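Local coordinates for MMS19 nucleotide excision repair protein homolog (Mus musculus, PDB 6TBL) that probably serves as a key component of the cytosolic complex that inserts iron-sulfur clusters into proteins of DNA metabolism and genome integrity, at residues P34-A39 against T77-S82; A64-A69 against D100-L105; T8-L13 against Q41-H46. All coordinates share one frame; numbering follows the deposited sequence. Where two conformers were deposited one is given.

Interaction 1. Residues P34-A39 against T77-S82. With K (potassium ion), chain G.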
ATOM      1  N   PRO A  34      36.790  -3.080  10.494  1.00 79.02           N
ATOM      2  CA  PRO A  34      37.343  -4.398  10.852  1.00 78.65           C
ATOM      3  C   PRO A  34      36.967  -4.842  12.253  1.00 81.16           C
ATOM      4  O   PRO A  34      36.792  -6.046  12.486  1.00 80.78           O
ATOM      5  CB  PRO A  34      38.861  -4.199  10.714  1.00 74.79           C
ATOM      6  CG  PRO A  34      39.016  -2.999   9.842  1.00 81.09           C
ATOM      7  CD  PRO A  34      37.859  -2.115  10.183  1.00 79.27           C
ATOM      8  N   LEU A  35      36.836  -3.905  13.196  1.00 74.98           N
ATOM      9  CA  LEU A  35      36.408  -4.271  14.542  1.00 77.29           C
ATOM     10  C   LEU A  35      34.992  -4.835  14.530  1.00 82.83           C
ATOM     11  O   LEU A  35      34.687  -5.783  15.264  1.00 91.60           O
ATOM     12  CB  LEU A  35      36.499  -3.060  15.471  1.00 75.04           C
ATOM     13  CG  LEU A  35      37.883  -2.427  15.623  1.00 80.71           C
ATOM     14  CD1 LEU A  35      37.821  -1.215  16.535  1.00 76.44           C
ATOM     15  CD2 LEU A  35      38.891  -3.440  16.141  1.00 85.99           C
ATOM     16  N   LEU A  36      34.113  -4.269  13.699  1.00 79.92           N
ATOM     17  CA  LEU A  36      32.763  -4.806  13.584  1.00 79.57           C
ATOM     18  C   LEU A  36      32.770  -6.210  12.997  1.00 86.07           C
ATOM     19  O   LEU A  36      31.921  -7.034  13.350  1.00 90.26           O
ATOM     20  CB  LEU A  36      31.898  -3.886  12.726  1.00 75.10           C
ATOM     21  CG  LEU A  36      31.666  -2.474  13.264  1.00 78.30           C
ATOM     22  CD1 LEU A  36      30.944  -1.607  12.243  1.00 78.28           C
ATOM     23  CD2 LEU A  36      30.893  -2.525  14.574  1.00 71.80           C
ATOM     24  N   LEU A  37      33.720  -6.504  12.113  1.00 91.62           N
ATOM     25  CA  LEU A  37      33.735  -7.799  11.448  1.00 95.82           C
ATOM     26  C   LEU A  37      34.432  -8.872  12.277  1.00100.71           C
ATOM     27  O   LEU A  37      34.014 -10.036  12.248  1.00101.03           O
ATOM     28  CB  LEU A  37      34.411  -7.675  10.083  1.00 91.44           C
ATOM     29  CG  LEU A  37      33.761  -6.699   9.100  1.00 85.41           C
ATOM     30  CD1 LEU A  37      34.577  -6.616   7.820  1.00 74.43           C
ATOM     31  CD2 LEU A  37      32.332  -7.115   8.802  1.00 78.78           C
ATOM     32  N   GLU A  38      35.484  -8.510  13.018  1.00 95.20           N
ATOM     33  CA  GLU A  38      36.301  -9.489  13.720  1.00 94.91           C
ATOM     34  C   GLU A  38      36.054  -9.547  15.220  1.00105.45           C
ATOM     35  O   GLU A  38      36.361 -10.573  15.834  1.00117.38           O
ATOM     36  CB  GLU A  38      37.790  -9.210  13.478  1.00 85.41           C
ATOM     37  CG  GLU A  38      38.155  -9.045  12.013  1.00 94.51           C
ATOM     38  CD  GLU A  38      37.867 -10.286  11.189  1.00103.13           C
ATOM     39  OE1 GLU A  38      37.821 -11.395  11.763  1.00105.32           O
ATOM     40  OE2 GLU A  38      37.684 -10.150   9.962  1.00108.16           O
ATOM     41  N   ALA A  39      35.519  -8.489  15.822  1.00 99.77           N
ATOM     42  CA  ALA A  39      35.226  -8.465  17.256  1.00 93.17           C
ATOM     43  C   ALA A  39      33.773  -8.065  17.488  1.00 97.26           C
ATOM     44  O   ALA A  39      33.486  -7.059  18.143  1.00 97.10           O
ATOM     45  CB  ALA A  39      36.177  -7.519  17.986  1.00 77.54           C
ATOM     46  N   THR A  77      25.914  -5.555  10.475  1.00 75.62           N
ATOM     47  CA  THR A  77      25.087  -6.753  10.409  1.00 71.34           C
ATOM     48  C   THR A  77      25.828  -8.016  10.834  1.00 81.42           C
ATOM     49  O   THR A  77      25.194  -9.074  10.929  1.00 93.93           O
ATOM     50  CB  THR A  77      24.528  -6.927   8.995  1.00 70.40           C
ATOM     51  OG1 THR A  77      25.604  -7.144   8.077  1.00 76.58           O
ATOM     52  CG2 THR A  77      23.760  -5.681   8.574  1.00 65.77           C
ATOM     53  N   ARG A  78      27.136  -7.938  11.094  1.00 80.86           N
ATOM     54  CA  ARG A  78      27.872  -9.084  11.615  1.00 83.19           C
ATOM     55  C   ARG A  78      27.684  -9.262  13.116  1.00 84.08           C
ATOM     56  O   ARG A  78      27.966 -10.345  13.640  1.00 92.77           O
ATOM     57  CB  ARG A  78      29.363  -8.949  11.288  1.00 88.16           C
ATOM     58  CG  ARG A  78      30.171 -10.215  11.537  1.00 98.28           C
ATOM     59  CD  ARG A  78      31.286 -10.366  10.521  1.00111.89           C
ATOM     60  NE  ARG A  78      30.768 -10.438   9.157  1.00117.40           N
ATOM     61  CZ  ARG A  78      31.519 -10.678   8.088  1.00117.71           C
ATOM     62  NH1 ARG A  78      32.824 -10.871   8.226  1.00112.82           N
ATOM     63  NH2 ARG A  78      30.968 -10.725   6.883  1.00123.59           N
ATOM     64  N   LEU A  79      27.205  -8.232  13.813  1.00 86.55           N
ATOM     65  CA  LEU A  79      26.908  -8.355  15.230  1.00 87.10           C
ATOM     66  C   LEU A  79      25.781  -9.365  15.438  1.00 95.46           C
ATOM     67  O   LEU A  79      25.063  -9.711  14.494  1.00101.77           O
ATOM     68  CB  LEU A  79      26.522  -6.994  15.813  1.00 85.27           C
ATOM     69  CG  LEU A  79      27.477  -5.823  15.562  1.00 86.82           C
ATOM     70  CD1 LEU A  79      27.070  -4.614  16.382  1.00 78.82           C
ATOM     71  CD2 LEU A  79      28.916  -6.203  15.848  1.00 80.87           C
ATOM     72  N   PRO A  80      25.624  -9.874  16.661  1.00 97.48           N
ATOM     73  CA  PRO A  80      24.522 -10.806  16.935  1.00 97.42           C
ATOM     74  C   PRO A  80      23.173 -10.224  16.536  1.00 94.66           C
ATOM     75  O   PRO A  80      22.845  -9.081  16.861  1.00 97.29           O
ATOM     76  CB  PRO A  80      24.621 -11.025  18.447  1.00 95.53           C
ATOM     77  CG  PRO A  80      26.064 -10.840  18.747  1.00 91.60           C
ATOM     78  CD  PRO A  80      26.548  -9.767  17.806  1.00 92.90           C
ATOM     79  N   THR A  81      22.385 -11.032  15.821  1.00 80.89           N
ATOM     80  CA  THR A  81      21.124 -10.551  15.270  1.00 89.68           C
ATOM     81  C   THR A  81      20.146 -10.136  16.364  1.00 97.56           C
ATOM     82  O   THR A  81      19.364  -9.198  16.172  1.00 99.50           O
ATOM     83  CB  THR A  81      20.508 -11.632  14.380  1.00 93.13           C
ATOM     84  OG1 THR A  81      21.472 -12.054  13.407  1.00 98.09           O
ATOM     85  CG2 THR A  81      19.273 -11.106  13.660  1.00 88.76           C
ATOM     86  N   SER A  82      20.190 -10.803  17.521  1.00 98.86           N
ATOM     87  CA  SER A  82      19.238 -10.505  18.585  1.00101.56           C
ATOM     88  C   SER A  82      19.365  -9.080  19.110  1.00101.30           C
ATOM     89  O   SER A  82      18.395  -8.548  19.660  1.00104.55           O
ATOM     90  CB  SER A  82      19.405 -11.501  19.734  1.00104.15           C
ATOM     91  OG  SER A  82      20.710 -11.428  20.281  1.00106.99           O
TER
HETATM   92  K     K G1101      23.918 -11.282  12.157  1.00106.25           K
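Leu37 and Arg78 bring the two backbones closest, with Leu37 CA and Arg78 CA 6.0 Å apart. The contact joins the end of helix 22-38, in HEAT repeat 2, to the turn between helices 63-76 and 81-94, at the end of HEAT repeat 3. The buried part is apolar. Leu36 and Leu79 lie there, their CD2 methyls 4.4 Å apart. Met43 packs on both leucines. Leu50 and Phe54 also enclose Leu36, while Pro40 and Val47 cover Leu79.

The solvent side is carried by Arg78, an exposed residue whose aliphatic chain and one guanidinium face lie close on Leu37. Its CG is anti to the backbone N (chi1 -168°), and the chain then bends at chi2 and chi3. This course takes Arg78 CD past the backbone carbonyl of Leu37, 3.2 Å from Leu37 O. The methyl Leu37 CD2 sits over the guanidinium face, displaced toward its rim, 3.7 Å from Arg78 CZ. Glu38 is exposed nearby, but Glu38 OE2 and Arg78 NH1 are 5.2 Å apart, too far for a salt bridge.

Behind the contact the turn folds round a potassium ion. The ion is bound by Thr77 O at 2.8 Å, by Leu79 O at 3.0 Å and by Thr81 OG1 at 2.9 Å. Residues 77-82 therefore present leucine and arginine side chains to helix 22-38 and oxygens to the metal. The chemistry implies a join between repeats held by apolar burial and by the arginine chain laid on Leu37, with its charge at the surface and the three-oxygen grip on the ion probably steadying the turn.

Interaction 2. Residues A64-A69 against D100-L105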
ATOM      1  N   ALA A  64      33.430  10.451   0.239  1.00 89.41           N
ATOM      2  CA  ALA A  64      34.187   9.341   0.810  1.00 79.64           C
ATOM      3  C   ALA A  64      33.684   8.984   2.201  1.00 84.21           C
ATOM      4  O   ALA A  64      33.670   7.807   2.579  1.00 86.48           O
ATOM      5  CB  ALA A  64      35.674   9.684   0.850  1.00 69.02           C
ATOM      6  N   VAL A  65      33.268   9.985   2.977  1.00 83.51           N
ATOM      7  CA  VAL A  65      32.741   9.721   4.311  1.00 82.78           C
ATOM      8  C   VAL A  65      31.419   8.968   4.223  1.00 81.83           C
ATOM      9  O   VAL A  65      31.201   7.985   4.941  1.00 81.50           O
ATOM     10  CB  VAL A  65      32.600  11.035   5.104  1.00 79.82           C
ATOM     11  CG1 VAL A  65      31.874  10.791   6.419  1.00 70.72           C
ATOM     12  CG2 VAL A  65      33.967  11.644   5.364  1.00 82.28           C
ATOM     13  N   ARG A  66      30.521   9.414   3.341  1.00 81.75           N
ATOM     14  CA  ARG A  66      29.247   8.718   3.174  1.00 77.00           C
ATOM     15  C   ARG A  66      29.461   7.262   2.784  1.00 75.57           C
ATOM     16  O   ARG A  66      28.758   6.369   3.271  1.00 78.76           O
ATOM     17  CB  ARG A  66      28.387   9.433   2.131  1.00 73.16           C
ATOM     18  CG  ARG A  66      27.807  10.755   2.605  1.00 80.73           C
ATOM     19  CD  ARG A  66      26.840  11.350   1.586  1.00 74.32           C
ATOM     20  NE  ARG A  66      27.486  12.308   0.691  1.00 77.54           N
ATOM     21  CZ  ARG A  66      27.689  12.107  -0.606  1.00 82.77           C
ATOM     22  NH1 ARG A  66      27.294  10.977  -1.173  1.00 95.06           N
ATOM     23  NH2 ARG A  66      28.284  13.039  -1.337  1.00 91.72           N
ATOM     24  N   ILE A  67      30.442   7.003   1.919  1.00 73.51           N
ATOM     25  CA  ILE A  67      30.737   5.634   1.509  1.00 71.09           C
ATOM     26  C   ILE A  67      31.232   4.815   2.696  1.00 78.27           C
ATOM     27  O   ILE A  67      30.734   3.715   2.965  1.00 78.44           O
ATOM     28  CB  ILE A  67      31.754   5.629   0.355  1.00 76.97           C
ATOM     29  CG1 ILE A  67      31.107   6.178  -0.918  1.00 73.40           C
ATOM     30  CG2 ILE A  67      32.313   4.227   0.137  1.00 62.59           C
ATOM     31  CD1 ILE A  67      32.056   6.285  -2.082  1.00 69.28           C
ATOM     32  N   ALA A  68      32.219   5.341   3.425  1.00 63.60           N
ATOM     33  CA  ALA A  68      32.759   4.615   4.569  1.00 63.74           C
ATOM     34  C   ALA A  68      31.695   4.394   5.639  1.00 77.32           C
ATOM     35  O   ALA A  68      31.643   3.326   6.262  1.00 77.84           O
ATOM     36  CB  ALA A  68      33.957   5.367   5.149  1.00 65.07           C
ATOM     37  N   ALA A  69      30.833   5.390   5.859  1.00 73.98           N
ATOM     38  CA  ALA A  69      29.782   5.251   6.861  1.00 71.74           C
ATOM     39  C   ALA A  69      28.822   4.124   6.502  1.00 68.84           C
ATOM     40  O   ALA A  69      28.434   3.330   7.369  1.00 69.15           O
ATOM     41  CB  ALA A  69      29.027   6.570   7.018  1.00 71.16           C
ATOM     42  N   ASP A 100      18.831   7.362  -2.565  1.00 68.29           N
ATOM     43  CA  ASP A 100      18.597   8.423  -3.535  1.00 67.81           C
ATOM     44  C   ASP A 100      19.713   9.463  -3.533  1.00 76.65           C
ATOM     45  O   ASP A 100      19.486  10.614  -3.923  1.00 83.58           O
ATOM     46  CB  ASP A 100      17.249   9.090  -3.266  1.00 63.78           C
ATOM     47  CG  ASP A 100      16.671   9.745  -4.497  1.00 76.79           C
ATOM     48  OD1 ASP A 100      17.186   9.479  -5.602  1.00 79.56           O
ATOM     49  OD2 ASP A 100      15.708  10.529  -4.361  1.00 89.82           O
ATOM     50  N   ASP A 101      20.910   9.086  -3.092  1.00 73.68           N
ATOM     51  CA  ASP A 101      22.020  10.021  -3.068  1.00 73.27           C
ATOM     52  C   ASP A 101      22.432  10.396  -4.489  1.00 75.71           C
ATOM     53  O   ASP A 101      22.204   9.655  -5.448  1.00 80.10           O
ATOM     54  CB  ASP A 101      23.211   9.430  -2.317  1.00 84.33           C
ATOM     55  CG  ASP A 101      24.261  10.471  -1.984  1.00 92.61           C
ATOM     56  OD1 ASP A 101      24.317  10.910  -0.817  1.00 98.19           O
ATOM     57  OD2 ASP A 101      25.016  10.869  -2.895  1.00 95.35           O
ATOM     58  N   LYS A 102      23.058  11.565  -4.613  1.00 75.69           N
ATOM     59  CA  LYS A 102      23.384  12.118  -5.922  1.00 77.09           C
ATOM     60  C   LYS A 102      24.542  11.406  -6.613  1.00 81.94           C
ATOM     61  O   LYS A 102      24.822  11.723  -7.774  1.00 87.62           O
ATOM     62  CB  LYS A 102      23.693  13.611  -5.787  1.00 80.76           C
ATOM     63  CG  LYS A 102      24.715  13.934  -4.717  1.00 93.33           C
ATOM     64  CD  LYS A 102      24.819  15.434  -4.485  1.00108.89           C
ATOM     65  CE  LYS A 102      25.862  15.757  -3.423  1.00117.85           C
ATOM     66  NZ  LYS A 102      25.926  17.215  -3.129  1.00126.57           N
ATOM     67  N   LYS A 103      25.212  10.457  -5.964  1.00 83.08           N
ATOM     68  CA  LYS A 103      26.341   9.759  -6.563  1.00 82.19           C
ATOM     69  C   LYS A 103      26.062   8.263  -6.628  1.00 77.13           C
ATOM     70  O   LYS A 103      25.489   7.687  -5.698  1.00 79.87           O
ATOM     71  CB  LYS A 103      27.629  10.022  -5.776  1.00 83.14           C
ATOM     72  CG  LYS A 103      27.991  11.496  -5.638  1.00 88.15           C
ATOM     73  CD  LYS A 103      28.344  12.117  -6.982  1.00105.70           C
ATOM     74  CE  LYS A 103      29.551  11.433  -7.609  1.00119.14           C
ATOM     75  NZ  LYS A 103      29.941  12.059  -8.902  1.00120.98           N
ATOM     76  N   ARG A 104      26.467   7.635  -7.736  1.00 74.39           N
ATOM     77  CA  ARG A 104      26.265   6.198  -7.885  0.67 66.84           C
ATOM     78  C   ARG A 104      27.062   5.418  -6.848  1.00 75.12           C
ATOM     79  O   ARG A 104      26.547   4.468  -6.244  1.00 79.78           O
ATOM     80  CB  ARG A 104      26.654   5.748  -9.296  0.67 66.71           C
ATOM     81  CG  ARG A 104      25.696   6.187 -10.390  0.67 75.03           C
ATOM     82  CD  ARG A 104      26.162   5.696 -11.753  0.67 74.38           C
ATOM     83  NE  ARG A 104      27.460   6.260 -12.118  0.67 72.76           N
ATOM     84  CZ  ARG A 104      27.620   7.333 -12.884  0.67 71.63           C
ATOM     85  NH1 ARG A 104      26.563   7.965 -13.377  0.67 66.98           N
ATOM     86  NH2 ARG A 104      28.838   7.773 -13.161  0.67 77.11           N
ATOM     87  N   LEU A 105      28.320   5.808  -6.626  1.00 72.15           N
ATOM     88  CA  LEU A 105      29.197   5.036  -5.753  1.00 72.71           C
ATOM     89  C   LEU A 105      28.648   4.938  -4.337  1.00 75.87           C
ATOM     90  O   LEU A 105      28.810   3.908  -3.675  1.00 84.83           O
ATOM     91  CB  LEU A 105      30.594   5.645  -5.746  1.00 69.89           C
ATOM     92  CG  LEU A 105      31.327   5.505  -7.078  1.00 72.56           C
ATOM     93  CD1 LEU A 105      32.665   6.217  -7.028  1.00 79.28           C
ATOM     94  CD2 LEU A 105      31.511   4.038  -7.428  1.00 64.71           C
TER
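Arg66 and Asp101 form the salt bridge of this contact, with Arg66 NH1 2.9 Å from Asp101 OD2. Asp101 OD1 is almost as near, 3.0 Å from the same Arg66 NH1. The guanidinium and carboxylate planes are 23° apart, and the two side chains meet obliquely. Lys102 crosses the arginine at about a right angle, its CE 4.2 Å from Arg66 NH2. A second, apolar touch lies beside the bridge, where Ile67 CD1 reaches Leu105 CB at 4.0 Å.

The contact links helix 63-76 of HEAT repeat 3 to the start of helix 104-118 in HEAT repeat 4, as neighbouring repeats pack in a HEAT stack. The next shell holds the charged groups in place. Asp101 OD2 accepts from Lys103 N at 3.1 Å through its anti lone pair, which makes an Asx turn just before helix 104-118. A bend at chi3 (-94°) turns the Arg66 guanidinium so that NH1 meets Asp101 while NE donates to Ser60 O. Val106 packs on Arg66, Ile67 and Asp101. Farther out, the chain of another protein takes up Lys102 NZ with a polar side chain and Asp100 OD2 with a basic one.

Interaction 3. Residues T8-L13 against Q41-H46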
ATOM      1  N   THR A   8      39.940   4.530  26.937  1.00135.91           N
ATOM      2  CA  THR A   8      40.322   3.471  26.017  1.00123.95           C
ATOM      3  C   THR A   8      40.343   3.982  24.580  1.00120.34           C
ATOM      4  O   THR A   8      39.734   4.999  24.238  1.00124.57           O
ATOM      5  CB  THR A   8      39.361   2.290  26.122  1.00118.74           C
ATOM      6  OG1 THR A   8      38.032   2.727  25.805  1.00120.48           O
ATOM      7  CG2 THR A   8      39.377   1.715  27.527  1.00117.11           C
ATOM      8  N   LEU A   9      41.065   3.248  23.729  1.00109.43           N
ATOM      9  CA  LEU A   9      41.095   3.589  22.313  1.00107.35           C
ATOM     10  C   LEU A   9      39.728   3.414  21.672  1.00 97.92           C
ATOM     11  O   LEU A   9      39.390   4.134  20.726  1.00 98.60           O
ATOM     12  CB  LEU A   9      42.136   2.740  21.579  1.00111.15           C
ATOM     13  CG  LEU A   9      41.778   1.290  21.235  1.00117.88           C
ATOM     14  CD1 LEU A   9      42.830   0.705  20.314  1.00113.98           C
ATOM     15  CD2 LEU A   9      41.620   0.428  22.487  1.00127.01           C
ATOM     16  N   LEU A  10      38.927   2.469  22.170  1.00 91.07           N
ATOM     17  CA  LEU A  10      37.580   2.301  21.641  1.00 92.86           C
ATOM     18  C   LEU A  10      36.730   3.536  21.908  1.00100.79           C
ATOM     19  O   LEU A  10      35.999   3.999  21.025  1.00107.85           O
ATOM     20  CB  LEU A  10      36.930   1.057  22.241  1.00 87.49           C
ATOM     21  CG  LEU A  10      35.509   0.795  21.754  1.00 88.12           C
ATOM     22  CD1 LEU A  10      35.492   0.630  20.245  1.00 84.33           C
ATOM     23  CD2 LEU A  10      34.933  -0.427  22.440  1.00 95.34           C
ATOM     24  N   SER A  11      36.823   4.091  23.118  1.00100.95           N
ATOM     25  CA  SER A  11      36.096   5.319  23.419  1.00107.91           C
ATOM     26  C   SER A  11      36.589   6.480  22.567  1.00105.56           C
ATOM     27  O   SER A  11      35.801   7.358  22.195  1.00112.95           O
ATOM     28  CB  SER A  11      36.225   5.651  24.906  1.00115.39           C
ATOM     29  OG  SER A  11      37.579   5.852  25.267  1.00118.65           O
ATOM     30  N   LEU A  12      37.880   6.503  22.240  1.00101.56           N
ATOM     31  CA  LEU A  12      38.393   7.564  21.383  1.00104.54           C
ATOM     32  C   LEU A  12      37.950   7.367  19.940  1.00106.49           C
ATOM     33  O   LEU A  12      37.692   8.344  19.227  1.00111.71           O
ATOM     34  CB  LEU A  12      39.914   7.629  21.476  1.00104.54           C
ATOM     35  CG  LEU A  12      40.442   7.898  22.885  1.00114.88           C
ATOM     36  CD1 LEU A  12      41.956   7.931  22.901  1.00116.99           C
ATOM     37  CD2 LEU A  12      39.869   9.197  23.428  1.00122.35           C
ATOM     38  N   LEU A  13      37.865   6.113  19.488  1.00100.10           N
ATOM     39  CA  LEU A  13      37.331   5.846  18.156  1.00 87.26           C
ATOM     40  C   LEU A  13      35.863   6.237  18.069  1.00 87.38           C
ATOM     41  O   LEU A  13      35.420   6.803  17.063  1.00 91.98           O
ATOM     42  CB  LEU A  13      37.507   4.371  17.801  1.00 84.19           C
ATOM     43  CG  LEU A  13      38.925   3.889  17.504  1.00 84.87           C
ATOM     44  CD1 LEU A  13      38.937   2.382  17.298  1.00 90.00           C
ATOM     45  CD2 LEU A  13      39.480   4.600  16.283  1.00 80.37           C
ATOM     46  N   GLN A  41      31.299  -9.380  19.308  1.00108.03           N
ATOM     47  CA  GLN A  41      30.742  -9.484  20.653  1.00115.95           C
ATOM     48  C   GLN A  41      31.059  -8.245  21.478  1.00112.47           C
ATOM     49  O   GLN A  41      30.228  -7.793  22.275  1.00115.19           O
ATOM     50  CB  GLN A  41      31.268 -10.740  21.348  1.00127.65           C
ATOM     51  CG  GLN A  41      31.141 -12.018  20.533  1.00138.53           C
ATOM     52  CD  GLN A  41      32.294 -12.212  19.563  1.00148.15           C
ATOM     53  OE1 GLN A  41      33.192 -11.372  19.469  1.00146.85           O
ATOM     54  NE2 GLN A  41      32.274 -13.322  18.835  1.00153.27           N
ATOM     55  N   ILE A  42      32.249  -7.678  21.296  1.00108.73           N
ATOM     56  CA  ILE A  42      32.621  -6.491  22.055  1.00107.01           C
ATOM     57  C   ILE A  42      31.962  -5.249  21.472  1.00101.81           C
ATOM     58  O   ILE A  42      31.560  -4.342  22.210  1.00105.41           O
ATOM     59  CB  ILE A  42      34.151  -6.350  22.099  1.00104.25           C
ATOM     60  CG1 ILE A  42      34.783  -7.681  22.500  1.00115.32           C
ATOM     61  CG2 ILE A  42      34.558  -5.249  23.067  1.00 92.70           C
ATOM     62  CD1 ILE A  42      36.282  -7.672  22.449  1.00123.02           C
ATOM     63  N   MET A  43      31.838  -5.184  20.145  1.00 93.14           N
ATOM     64  CA  MET A  43      31.222  -4.020  19.519  1.00 91.55           C
ATOM     65  C   MET A  43      29.735  -3.917  19.816  1.00 89.77           C
ATOM     66  O   MET A  43      29.167  -2.826  19.700  1.00 88.88           O
ATOM     67  CB  MET A  43      31.438  -4.055  18.006  1.00 96.57           C
ATOM     68  CG  MET A  43      32.892  -4.011  17.582  1.00 95.27           C
ATOM     69  SD  MET A  43      33.787  -2.612  18.283  1.00 93.95           S
ATOM     70  CE  MET A  43      32.801  -1.236  17.700  1.00 97.65           C
ATOM     71  N   SER A  44      29.093  -5.022  20.205  1.00 90.73           N
ATOM     72  CA  SER A  44      27.649  -5.017  20.402  1.00 87.47           C
ATOM     73  C   SER A  44      27.218  -4.168  21.590  1.00 90.54           C
ATOM     74  O   SER A  44      26.047  -3.789  21.672  1.00 88.62           O
ATOM     75  CB  SER A  44      27.141  -6.448  20.567  1.00 87.27           C
ATOM     76  OG  SER A  44      28.048  -7.215  21.340  1.00 99.35           O
ATOM     77  N   LEU A  45      28.129  -3.854  22.511  1.00 95.76           N
ATOM     78  CA  LEU A  45      27.753  -3.007  23.636  1.00 94.00           C
ATOM     79  C   LEU A  45      27.438  -1.589  23.186  1.00 96.31           C
ATOM     80  O   LEU A  45      26.604  -0.913  23.796  1.00100.64           O
ATOM     81  CB  LEU A  45      28.867  -2.996  24.677  1.00102.65           C
ATOM     82  CG  LEU A  45      29.126  -4.309  25.411  1.00110.43           C
ATOM     83  CD1 LEU A  45      30.350  -4.176  26.297  1.00113.80           C
ATOM     84  CD2 LEU A  45      27.910  -4.725  26.231  1.00114.86           C
ATOM     85  N   HIS A  46      28.081  -1.127  22.121  1.00103.09           N
ATOM     86  CA  HIS A  46      27.963   0.253  21.675  1.00103.02           C
ATOM     87  C   HIS A  46      27.106   0.379  20.421  1.00 98.48           C
ATOM     88  O   HIS A  46      27.313   1.288  19.618  1.00101.31           O
ATOM     89  CB  HIS A  46      29.355   0.845  21.446  1.00 98.05           C
ATOM     90  CG  HIS A  46      30.331   0.515  22.533  1.00106.80           C
ATOM     91  ND1 HIS A  46      30.974  -0.702  22.611  1.00109.20           N
ATOM     92  CD2 HIS A  46      30.764   1.237  23.593  1.00109.66           C
ATOM     93  CE1 HIS A  46      31.764  -0.713  23.670  1.00109.97           C
ATOM     94  NE2 HIS A  46      31.657   0.453  24.282  1.00110.87           N
TER
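The His46 imidazole and Leu10 reach toward each other from opposite directions, and Leu10 CD2 meets the ring obliquely. The nearest ring atom is His46 CE1, 3.4 Å from Leu10 CD2. At the edge of the ring, in its plane, lies the backbone oxygen Ile42 O.

The other branch of Leu10 turns to Met43. Leu10 CD1 is 4.1 Å from Met43 CE and 4.2 Å from Met43 SD. With chi1 at 180° Leu10 points its fork away from its own N-H and toward the 41-46 segment, one methyl for each partner. The outer torsions of Met43 are both folded, and this brings its terminal methyl nearer to Leu10. With an alanine here both methyls would be gone, and Met43 CE and the His46 ring would probably lose their partner on helix 9-16, with the ring freer to turn.

Helix 9-16 belongs to HEAT repeat 2, and the contact sets it against the short helix 40-43 and the turn that opens HEAT repeat 3. Met43 is buried and also packs on Leu35. His46 stands at the N-cap position before helix 47-57, and its N donates to Met43 O at 3.2 Å.

Thr8 holds the matching N-cap position before helix 9-16. Thr8 O accepts from Ser11 OG and from Leu12 N, both on the same face of the carbonyl plane. The Ser11 donor is tilted 25° from that plane. Leu13 packs on Cys31 and Leu35, and Leu13 O accepts from Thr28 OG1.

How the interactions relate
Interactions 1 and 3 are neighbours and share a partly buried apolar region. Met43 belongs to interaction 3 and also lies against interaction 1, so it joins the two. Helices 9-16 and 22-38 and the short helix 40-43 are tied together there. Interaction 2 lies across the centre of the chain, about 22 Å from interaction 1 and 25 Å from interaction 3, centre to centre. It is a surface contact, and its main link is ionic. Interaction 3 is largely apolar, leucine methyls against a thioether and an imidazole, while interaction 1 adds an exposed arginine and a potassium-bound turn. Helix 63-76 connects the two sides: interaction 2 uses its start, and interaction 1 the turn after its end.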